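PDB 5UWY: thioredoxin reductase from Streptococcus pyogenes, which catalyses the NADPH-dependent reduction of thioredoxin, probably passing electrons from its bound FAD to a redox-active cysteine pair. Local coordinates for residues Trp257-Asp261 against Ala273-Gln279; Val82-Glu86 against Gly244-Leu249; Ala103-Ile107 against Val299-Leu303. All blocks are in the same frame, centred on the assembly; numbering follows the deposited sequence.

Interaction 1 of 3, residues Trp257-Asp261 against Ala273-Gln279; sequences WIITD and AIGDVRQ. With FAD (flavin-adenine dinucleotide), chain B.
Ile-258 is held by Val-277 and Gln-279 through its own backbone while its side chain packs against Ala-273 and Val-277. Ile-258 N donates to Val-277 O (3.1 Å, N-H...O 164°), and Ile-258 O accepts from Gln-279 N (3.0 Å). This pair of bonds defines a single beta bridge between Ile-258 and Arg-278. With chi1 at -49°, CG1 stands beside the backbone N and CG2 anti to it, which spreads the two branches: Ile-258 CG2 rests on Ala-273 CB at 3.6 Å, and CD1 crosses to Val-277 CG1 at 3.9 Å.

Trp-257 brings its indole edge-on to the same turn, with CZ3 3.3 Å from Asp-276 O. Arg-283 ties this corner together, because it donates to Asp-276 O and also makes a cation-pi contact with the indole. The segment 273-279 carries the Ala-Ile-Gly-Asp sequence characteristic of the second FAD-binding motif of flavoprotein disulfide reductases, and Asp-276 N accordingly donates to the FAD phosphate oxygen O1P at 2.8 Å.

Gln-279 extends its chain past Trp-257 CB and alongside Ile-259, pointing the same way as that side chain, so that Gln-279 OE1 lies 3.5 Å from Ile-259 CG1. Its NE2 makes a weak hydrogen bond to Asp-253, which also accepts from Trp-257 N. At the other end, Arg-278 bends at chi2 and chi3 to cross Thr-260 at about a right angle, and Arg-278 NH2 donates to Thr-260 OG1 (2.9 Å), with OG1 lying 35° out of the guanidinium plane.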
# COMPACT_ATOMS: atom_id res chain seq x y z
N TRP A 257 -4.08 -8.13 18.46
CA TRP A 257 -3.63 -7.85 17.10
C TRP A 257 -2.38 -8.67 16.79
O TRP A 257 -1.52 -8.86 17.65
CB TRP A 257 -3.34 -6.35 16.93
CG TRP A 257 -4.41 -5.47 17.51
CD1 TRP A 257 -4.50 -5.04 18.80
CD2 TRP A 257 -5.54 -4.93 16.82
NE1 TRP A 257 -5.61 -4.25 18.96
CE2 TRP A 257 -6.27 -4.17 17.76
CE3 TRP A 257 -6.00 -5.00 15.51
CZ2 TRP A 257 -7.43 -3.49 17.42
CZ3 TRP A 257 -7.16 -4.33 15.17
CH2 TRP A 257 -7.86 -3.59 16.13
N ILE A 258 -2.30 -9.15 15.56
CA ILE A 258 -1.20 -10.02 15.15
C ILE A 258 0.07 -9.19 14.99
O ILE A 258 0.05 -8.09 14.43
CB ILE A 258 -1.54 -10.78 13.86
CG1 ILE A 258 -2.92 -11.43 13.98
CG2 ILE A 258 -0.49 -11.83 13.56
CD1 ILE A 258 -3.29 -12.30 12.81
N ILE A 259 1.18 -9.73 15.49
CA ILE A 259 2.48 -9.07 15.40
C ILE A 259 3.20 -9.58 14.16
O ILE A 259 3.37 -10.79 13.98
CB ILE A 259 3.32 -9.32 16.66
CG1 ILE A 259 2.74 -8.56 17.85
CG2 ILE A 259 4.77 -8.94 16.42
CD1 ILE A 259 2.67 -9.38 19.12
N THR A 260 3.62 -8.66 13.30
CA THR A 260 4.45 -8.98 12.14
C THR A 260 5.61 -8.01 12.07
O THR A 260 5.74 -7.10 12.90
CB THR A 260 3.65 -8.92 10.82
OG1 THR A 260 3.48 -7.56 10.43
CG2 THR A 260 2.29 -9.59 10.97
N ASP A 261 6.45 -8.19 11.05
CA ASP A 261 7.58 -7.32 10.78
C ASP A 261 7.39 -6.64 9.42
O ASP A 261 6.28 -6.63 8.87
CB ASP A 261 8.87 -8.14 10.84
CG ASP A 261 8.92 -9.20 9.77
OD1 ASP A 261 7.87 -9.83 9.53
OD2 ASP A 261 10.00 -9.40 9.16
N ALA A 273 0.37 -12.23 8.27
CA ALA A 273 -0.80 -11.43 8.59
C ALA A 273 -0.70 -10.11 7.84
O ALA A 273 0.38 -9.52 7.74
CB ALA A 273 -0.93 -11.18 10.09
N ILE A 274 -1.84 -9.65 7.31
CA ILE A 274 -1.89 -8.43 6.53
C ILE A 274 -3.14 -7.65 6.88
O ILE A 274 -4.11 -8.19 7.43
CB ILE A 274 -1.88 -8.68 5.01
CG1 ILE A 274 -3.02 -9.62 4.63
CG2 ILE A 274 -0.53 -9.20 4.57
CD1 ILE A 274 -3.10 -9.91 3.16
N GLY A 275 -3.12 -6.37 6.53
CA GLY A 275 -4.29 -5.53 6.70
C GLY A 275 -4.47 -5.06 8.13
O GLY A 275 -3.52 -4.85 8.88
N ASP A 276 -5.74 -4.90 8.50
CA ASP A 276 -6.15 -4.28 9.75
C ASP A 276 -6.09 -5.22 10.95
O ASP A 276 -6.07 -4.74 12.09
CB ASP A 276 -7.56 -3.74 9.60
CG ASP A 276 -7.62 -2.58 8.63
OD1 ASP A 276 -6.83 -2.58 7.66
OD2 ASP A 276 -8.46 -1.69 8.82
N VAL A 277 -6.06 -6.53 10.71
CA VAL A 277 -5.83 -7.50 11.77
C VAL A 277 -4.46 -7.33 12.41
O VAL A 277 -4.16 -7.98 13.42
CB VAL A 277 -6.01 -8.93 11.22
CG1 VAL A 277 -4.72 -9.44 10.61
CG2 VAL A 277 -6.50 -9.86 12.31
N ARG A 278 -3.62 -6.47 11.85
CA ARG A 278 -2.24 -6.27 12.25
C ARG A 278 -2.12 -5.23 13.35
O ARG A 278 -2.99 -4.39 13.55
CB ARG A 278 -1.42 -5.81 11.04
CG ARG A 278 -0.90 -6.91 10.14
CD ARG A 278 0.57 -6.66 9.86
NE ARG A 278 0.75 -5.43 9.09
CZ ARG A 278 1.75 -4.58 9.27
NH1 ARG A 278 1.84 -3.48 8.54
NH2 ARG A 278 2.68 -4.83 10.19
N GLN A 279 -0.99 -5.29 14.05
CA GLN A 279 -0.53 -4.17 14.88
C GLN A 279 -0.02 -3.07 13.97
O GLN A 279 1.06 -3.19 13.39
CB GLN A 279 0.57 -4.64 15.82
CG GLN A 279 0.25 -4.55 17.29
CD GLN A 279 1.48 -4.76 18.15
OE1 GLN A 279 2.56 -5.08 17.65
NE2 GLN A 279 1.33 -4.56 19.46
PA FAD B . -11.38 -6.33 6.38
O1A FAD B . -11.78 -5.83 5.04
O2A FAD B . -12.16 -5.76 7.57
O5B FAD B . -11.48 -7.88 6.46
C5B FAD B . -12.64 -8.53 7.02
C4B FAD B . -12.93 -9.79 6.25
O4B FAD B . -12.52 -10.93 7.03
C3B FAD B . -14.41 -9.99 5.89
O3B FAD B . -14.57 -10.37 4.53
C2B FAD B . -14.85 -11.09 6.87
O2B FAD B . -15.89 -11.88 6.31
C1B FAD B . -13.55 -11.89 6.99
N9A FAD B . -13.46 -12.75 8.17
C8A FAD B . -13.29 -12.36 9.48
N7A FAD B . -13.24 -13.36 10.33
C5A FAD B . -13.38 -14.48 9.53
C6A FAD B . -13.40 -15.85 9.82
N6A FAD B . -13.29 -16.35 11.06
N1A FAD B . -13.56 -16.71 8.79
C2A FAD B . -13.67 -16.22 7.55
N3A FAD B . -13.66 -14.94 7.16
C4A FAD B . -13.51 -14.12 8.20
N1 FAD B . -11.35 2.68 4.04
C2 FAD B . -10.80 3.68 3.30
O2 FAD B . -9.76 3.52 2.65
N3 FAD B . -11.43 4.92 3.25
C4 FAD B . -12.59 5.27 3.91
O4 FAD B . -13.05 6.40 3.79
C4X FAD B . -13.16 4.20 4.71
N5 FAD B . -14.26 4.44 5.36
C5X FAD B . -14.80 3.42 6.12
C6 FAD B . -15.98 3.67 6.83
C7 FAD B . -16.57 2.68 7.61
C7M FAD B . -17.84 2.98 8.36
C8 FAD B . -15.97 1.41 7.68
C8M FAD B . -16.59 0.31 8.51
C9 FAD B . -14.80 1.15 6.98
C9A FAD B . -14.21 2.15 6.20
N10 FAD B . -13.01 1.93 5.48
C10 FAD B . -12.47 2.93 4.71
C1' FAD B . -12.36 0.61 5.49
C2' FAD B . -11.15 0.51 6.42
O2' FAD B . -9.97 0.96 5.76
C3' FAD B . -10.96 -0.95 6.83
O3' FAD B . -10.09 -0.97 7.96
C4' FAD B . -10.39 -1.88 5.76
O4' FAD B . -11.41 -2.19 4.80
C5' FAD B . -9.84 -3.17 6.35
O5' FAD B . -9.34 -4.01 5.29
P FAD B . -8.80 -5.46 5.59
O1P FAD B . -7.45 -5.36 6.31
O2P FAD B . -8.76 -6.33 4.38
O3P FAD B . -9.84 -6.04 6.64
O HOH W 1 3.36 -5.01 13.71

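Interaction 2 of 3, residues Val82-Glu86 against Gly244-Leu249; sequences VQKIE and GMVKDL. With FAD (flavin-adenine dinucleotide), chain B.
Two carboxylates meet here: Glu-86 OE2 lies 3.8 Å from Asp-248 OD2, with the two planes turned 88° apart. Lys-84 reaches the same spot by an extended chain that crosses Asp-248 at about a right angle. Lys-84 CE comes within 3.6 Å of Asp-248 OD2, but Lys-84 NZ stays 4.4 Å from Asp-248 OD1, too far for a salt bridge.

Nearer FAD, selenomethionine Met-245 packs against Val-82 and lies alongside Ile-85. Chi1 of 78° puts Met-245 CG between the backbone N and the carbonyl carbon, where it meets Val-82 CG1 at 3.7 Å. Bends at chi2 and chi3 then lead CE away toward the adenine. The backbones add one weak bond, Ile-85 N to Met-245 O, while Leu-249 lays CD1 against Ile-85 O.

Val-82 reads the adenine edge of FAD with its backbone: N donates to N1A (3.1 Å, 161°), and O receives a weak bond from N6A (3.3 Å). This is adenine recognition in a Rossmann-type FAD-binding domain, made just ahead of strand 84-87, the first of the antiparallel meander.

The two neighbouring acids may raise each other's proton affinity somewhat, an effect that solvent at exposed Asp-248 and the lysine charge probably reduce.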
# COMPACT_ATOMS: atom_id res chain seq x y z
N VAL A 82 -13.49 -19.69 9.65
CA VAL A 82 -12.34 -20.39 10.20
C VAL A 82 -12.40 -20.38 11.72
O VAL A 82 -12.53 -19.32 12.34
CB VAL A 82 -11.03 -19.77 9.69
CG1 VAL A 82 -9.82 -20.46 10.31
CG2 VAL A 82 -10.97 -19.85 8.18
N GLN A 83 -12.33 -21.56 12.32
CA GLN A 83 -12.33 -21.70 13.77
C GLN A 83 -10.93 -21.89 14.34
O GLN A 83 -10.68 -21.45 15.47
CB GLN A 83 -13.21 -22.87 14.21
CG GLN A 83 -14.58 -22.46 14.72
CD GLN A 83 -15.58 -22.29 13.60
OE1 GLN A 83 -15.53 -23.00 12.59
NE2 GLN A 83 -16.49 -21.34 13.76
N LYS A 84 -10.03 -22.52 13.60
CA LYS A 84 -8.70 -22.78 14.12
C LYS A 84 -7.73 -22.94 12.95
O LYS A 84 -8.10 -23.46 11.89
CB LYS A 84 -8.67 -24.04 15.00
CG LYS A 84 -7.50 -24.10 15.99
CD LYS A 84 -7.33 -25.48 16.60
CE LYS A 84 -6.28 -25.49 17.71
NZ LYS A 84 -6.12 -26.86 18.29
N ILE A 85 -6.51 -22.45 13.14
CA ILE A 85 -5.41 -22.66 12.20
C ILE A 85 -4.26 -23.26 12.99
O ILE A 85 -3.76 -22.62 13.93
CB ILE A 85 -4.96 -21.36 11.51
CG1 ILE A 85 -6.01 -20.87 10.51
CG2 ILE A 85 -3.61 -21.54 10.82
CD1 ILE A 85 -5.96 -19.37 10.27
N GLU A 86 -3.84 -24.48 12.65
CA GLU A 86 -2.77 -25.11 13.40
C GLU A 86 -1.55 -25.35 12.52
O GLU A 86 -1.67 -25.59 11.32
CB GLU A 86 -3.21 -26.43 14.05
CG GLU A 86 -3.77 -26.22 15.44
CD GLU A 86 -2.94 -25.22 16.24
OE1 GLU A 86 -1.71 -25.42 16.37
OE2 GLU A 86 -3.51 -24.22 16.70
N GLY A 244 -9.90 -14.74 16.91
CA GLY A 244 -10.32 -15.86 17.72
C GLY A 244 -9.76 -17.18 17.24
O GLY A 244 -9.58 -18.11 18.04
N MSE A 245 -9.45 -17.29 15.95
CA MSE A 245 -8.99 -18.56 15.39
C MSE A 245 -7.47 -18.69 15.38
O MSE A 245 -6.93 -19.58 14.72
CB MSE A 245 -9.56 -18.75 13.98
CG MSE A 245 -8.88 -17.98 12.84
SE MSE A 245 -8.38 -16.13 13.19
CE MSE A 245 -10.15 -15.33 13.20
N VAL A 246 -6.77 -17.82 16.10
CA VAL A 246 -5.32 -17.91 16.23
C VAL A 246 -4.90 -17.69 17.67
O VAL A 246 -3.75 -17.31 17.94
CB VAL A 246 -4.61 -16.91 15.30
CG1 VAL A 246 -4.79 -17.31 13.85
CG2 VAL A 246 -5.11 -15.49 15.54
N LYS A 247 -5.82 -17.92 18.61
CA LYS A 247 -5.48 -17.78 20.02
C LYS A 247 -4.40 -18.76 20.44
O LYS A 247 -3.57 -18.45 21.30
CB LYS A 247 -6.73 -17.97 20.89
N ASP A 248 -4.38 -19.95 19.82
CA ASP A 248 -3.46 -21.01 20.19
C ASP A 248 -2.02 -20.73 19.78
O ASP A 248 -1.11 -21.42 20.26
CB ASP A 248 -3.90 -22.33 19.56
CG ASP A 248 -5.41 -22.49 19.56
OD1 ASP A 248 -5.95 -23.07 20.53
OD2 ASP A 248 -6.05 -22.03 18.59
N LEU A 249 -1.79 -19.74 18.92
CA LEU A 249 -0.52 -19.63 18.20
C LEU A 249 0.43 -18.61 18.80
O LEU A 249 1.59 -18.56 18.38
CB LEU A 249 -0.79 -19.28 16.73
CG LEU A 249 -1.40 -20.37 15.84
CD1 LEU A 249 -2.86 -20.63 16.17
CD2 LEU A 249 -1.24 -20.01 14.36
PA FAD B . -11.38 -6.33 6.38
O1A FAD B . -11.78 -5.83 5.04
O2A FAD B . -12.16 -5.76 7.57
O5B FAD B . -11.48 -7.88 6.46
C5B FAD B . -12.64 -8.53 7.02
C4B FAD B . -12.93 -9.79 6.25
O4B FAD B . -12.52 -10.93 7.03
C3B FAD B . -14.41 -9.99 5.89
O3B FAD B . -14.57 -10.37 4.53
C2B FAD B . -14.85 -11.09 6.87
O2B FAD B . -15.89 -11.88 6.31
C1B FAD B . -13.55 -11.89 6.99
N9A FAD B . -13.46 -12.75 8.17
C8A FAD B . -13.29 -12.36 9.48
N7A FAD B . -13.24 -13.36 10.33
C5A FAD B . -13.38 -14.48 9.53
C6A FAD B . -13.40 -15.85 9.82
N6A FAD B . -13.29 -16.35 11.06
N1A FAD B . -13.56 -16.71 8.79
C2A FAD B . -13.67 -16.22 7.55
N3A FAD B . -13.66 -14.94 7.16
C4A FAD B . -13.51 -14.12 8.20
N1 FAD B . -11.35 2.68 4.04
C2 FAD B . -10.80 3.68 3.30
O2 FAD B . -9.76 3.52 2.65
N3 FAD B . -11.43 4.92 3.25
C4 FAD B . -12.59 5.27 3.91
O4 FAD B . -13.05 6.40 3.79
C4X FAD B . -13.16 4.20 4.71
N5 FAD B . -14.26 4.44 5.36
C5X FAD B . -14.80 3.42 6.12
C6 FAD B . -15.98 3.67 6.83
C7 FAD B . -16.57 2.68 7.61
C7M FAD B . -17.84 2.98 8.36
C8 FAD B . -15.97 1.41 7.68
C8M FAD B . -16.59 0.31 8.51
C9 FAD B . -14.80 1.15 6.98
C9A FAD B . -14.21 2.15 6.20
N10 FAD B . -13.01 1.93 5.48
C10 FAD B . -12.47 2.93 4.71
C1' FAD B . -12.36 0.61 5.49
C2' FAD B . -11.15 0.51 6.42
O2' FAD B . -9.97 0.96 5.76
C3' FAD B . -10.96 -0.95 6.83
O3' FAD B . -10.09 -0.97 7.96
C4' FAD B . -10.39 -1.88 5.76
O4' FAD B . -11.41 -2.19 4.80
C5' FAD B . -9.84 -3.17 6.35
O5' FAD B . -9.34 -4.01 5.29
P FAD B . -8.80 -5.46 5.59
O1P FAD B . -7.45 -5.36 6.31
O2P FAD B . -8.76 -6.33 4.38
O3P FAD B . -9.84 -6.04 6.64

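Interaction 3 of 3, residues Ala103-Ile107 against Val299-Leu303; sequences AKTVI and VYHYL
Val-299, Thr-105 and Ile-107 join helix 285-304 to strand 105-108 in the Rossmann-type FAD-binding domain. The strand belongs to the parallel sheet, between strands 5-10 and 271-273, and the helix packs on one face of the sheet, over strands 105-108 and 5-10. The short axes of strand 105-107 and helix 299-303 approach to 10.3 Å and run nearly antiparallel, at 158°, a spacing that fits a helix laid on a sheet with one layer of side chains between.

The apolar part of that layer centres on Val-299. Its chi1 of 165° places CG1 anti to the backbone N and CG2 beside it. Both branches border Thr-105 OG1, with Val-299 CG1 at 3.7 Å from it, and Val-299 CG2 also reaches Ile-107 CD1 at 3.7 Å, the two chains crossing at a slant. The Ile-107 side chain leaves the strand at an angle to the helix, and its extended CG1 branch brings CD1 to Val-299.

Thr-105 combines a polar and an apolar function. Its OG1, set between the backbone N and the carbonyl carbon, is hydrogen-bonded within the sheet, to Asp-6 O and to the hydroxyl of Thr-7, which allows a buried hydroxyl to lie against valine methyls. Thr-105 CG2 lies 3.8 Å from Tyr-302 CD2, the two side chains sliding past each other in opposite directions.

The opposite flank of the helix faces the dimer partner, where Tyr-300 packs edge-to-face on Tyr-161 of the second subunit.

Aliphatic contact with a charged chain closes the end at which the strand begins. Lys-104 crosses Leu-303 at about a right angle, and Leu-303 CD2 sits 3.8 Å from both CB and CD of that lysine.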
# COMPACT_ATOMS: atom_id res chain seq x y z
N ALA A 103 -2.47 -26.21 3.70
CA ALA A 103 -1.72 -25.31 2.85
C ALA A 103 -0.30 -25.21 3.36
O ALA A 103 -0.01 -25.44 4.54
CB ALA A 103 -2.34 -23.91 2.79
N LYS A 104 0.60 -24.84 2.45
CA LYS A 104 1.98 -24.58 2.83
C LYS A 104 2.14 -23.21 3.48
O LYS A 104 3.04 -23.02 4.30
CB LYS A 104 2.90 -24.70 1.61
CG LYS A 104 2.48 -25.76 0.61
CD LYS A 104 3.47 -25.88 -0.54
CE LYS A 104 3.51 -27.29 -1.09
NZ LYS A 104 4.91 -27.74 -1.35
N THR A 105 1.27 -22.25 3.13
CA THR A 105 1.29 -20.93 3.74
C THR A 105 -0.13 -20.47 4.04
O THR A 105 -1.07 -20.73 3.28
CB THR A 105 1.97 -19.88 2.85
OG1 THR A 105 1.20 -19.67 1.66
CG2 THR A 105 3.39 -20.29 2.48
N VAL A 106 -0.26 -19.77 5.17
CA VAL A 106 -1.50 -19.12 5.58
C VAL A 106 -1.24 -17.62 5.64
O VAL A 106 -0.26 -17.18 6.25
CB VAL A 106 -1.98 -19.65 6.95
CG1 VAL A 106 -2.81 -18.60 7.68
CG2 VAL A 106 -2.77 -20.93 6.77
N ILE A 107 -2.11 -16.84 5.01
CA ILE A 107 -2.08 -15.38 5.12
C ILE A 107 -3.36 -14.96 5.84
O ILE A 107 -4.47 -15.22 5.36
CB ILE A 107 -1.96 -14.69 3.76
CG1 ILE A 107 -0.84 -15.32 2.93
CG2 ILE A 107 -1.69 -13.21 3.94
CD1 ILE A 107 -0.57 -14.60 1.63
N VAL A 299 5.15 -15.03 -0.30
CA VAL A 299 4.83 -16.46 -0.34
C VAL A 299 5.77 -17.20 -1.29
O VAL A 299 6.31 -18.26 -0.95
CB VAL A 299 3.36 -16.67 -0.72
CG1 VAL A 299 3.13 -18.11 -1.12
CG2 VAL A 299 2.46 -16.28 0.43
N TYR A 300 5.99 -16.63 -2.48
CA TYR A 300 6.86 -17.30 -3.44
C TYR A 300 8.27 -17.47 -2.89
O TYR A 300 8.89 -18.52 -3.08
CB TYR A 300 6.92 -16.52 -4.76
CG TYR A 300 8.05 -17.00 -5.64
CD1 TYR A 300 7.96 -18.21 -6.31
CD2 TYR A 300 9.22 -16.27 -5.77
CE1 TYR A 300 8.99 -18.67 -7.11
CE2 TYR A 300 10.27 -16.72 -6.56
CZ TYR A 300 10.14 -17.93 -7.22
OH TYR A 300 11.17 -18.39 -8.01
N HIS A 301 8.80 -16.44 -2.23
CA HIS A 301 10.16 -16.53 -1.69
C HIS A 301 10.24 -17.61 -0.62
O HIS A 301 11.15 -18.46 -0.64
CB HIS A 301 10.59 -15.17 -1.13
CG HIS A 301 12.06 -15.07 -0.85
ND1 HIS A 301 12.55 -14.74 0.40
CD2 HIS A 301 13.13 -15.26 -1.65
CE1 HIS A 301 13.87 -14.72 0.35
NE2 HIS A 301 14.25 -15.03 -0.88
N TYR A 302 9.28 -17.61 0.31
CA TYR A 302 9.27 -18.64 1.35
C TYR A 302 9.19 -20.04 0.74
O TYR A 302 9.88 -20.96 1.20
CB TYR A 302 8.10 -18.41 2.31
CG TYR A 302 7.99 -19.44 3.41
CD1 TYR A 302 8.77 -19.35 4.56
CD2 TYR A 302 7.10 -20.51 3.31
CE1 TYR A 302 8.67 -20.29 5.57
CE2 TYR A 302 7.00 -21.45 4.31
CZ TYR A 302 7.79 -21.34 5.44
OH TYR A 302 7.69 -22.28 6.44
N LEU A 303 8.37 -20.22 -0.29
CA LEU A 303 8.25 -21.54 -0.92
C LEU A 303 9.53 -21.92 -1.65
O LEU A 303 9.95 -23.08 -1.61
CB LEU A 303 7.06 -21.57 -1.87
CG LEU A 303 5.67 -21.54 -1.25
CD1 LEU A 303 4.60 -21.58 -2.34
CD2 LEU A 303 5.50 -22.69 -0.27

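All three contacts lie on the same side of the chain's centre, and interactions 1 and 2 hold FAD at two points: the pyrophosphate by Asp-276 and the adenine by Val-82. Their centres are about 15 Å apart and their nearest atoms about 5 Å; they do not touch each other, and FAD bonds to both. Interaction 3 lies farther out, about 25 Å from the chain's centre, and its own centre is about 16 Å from that of interaction 1 and 18 Å from that of interaction 2. Yet it touches both: Ile-107 CG2 meets Ile-274 CD1 at 3.7 Å, and Val-106 CG1 meets Ile-85 CD1 at 4.2 Å. Strand 105-108 thus packs against a residue of each FAD-contacting interaction, with the Ile-107 side chain about 10 Å from the cofactor.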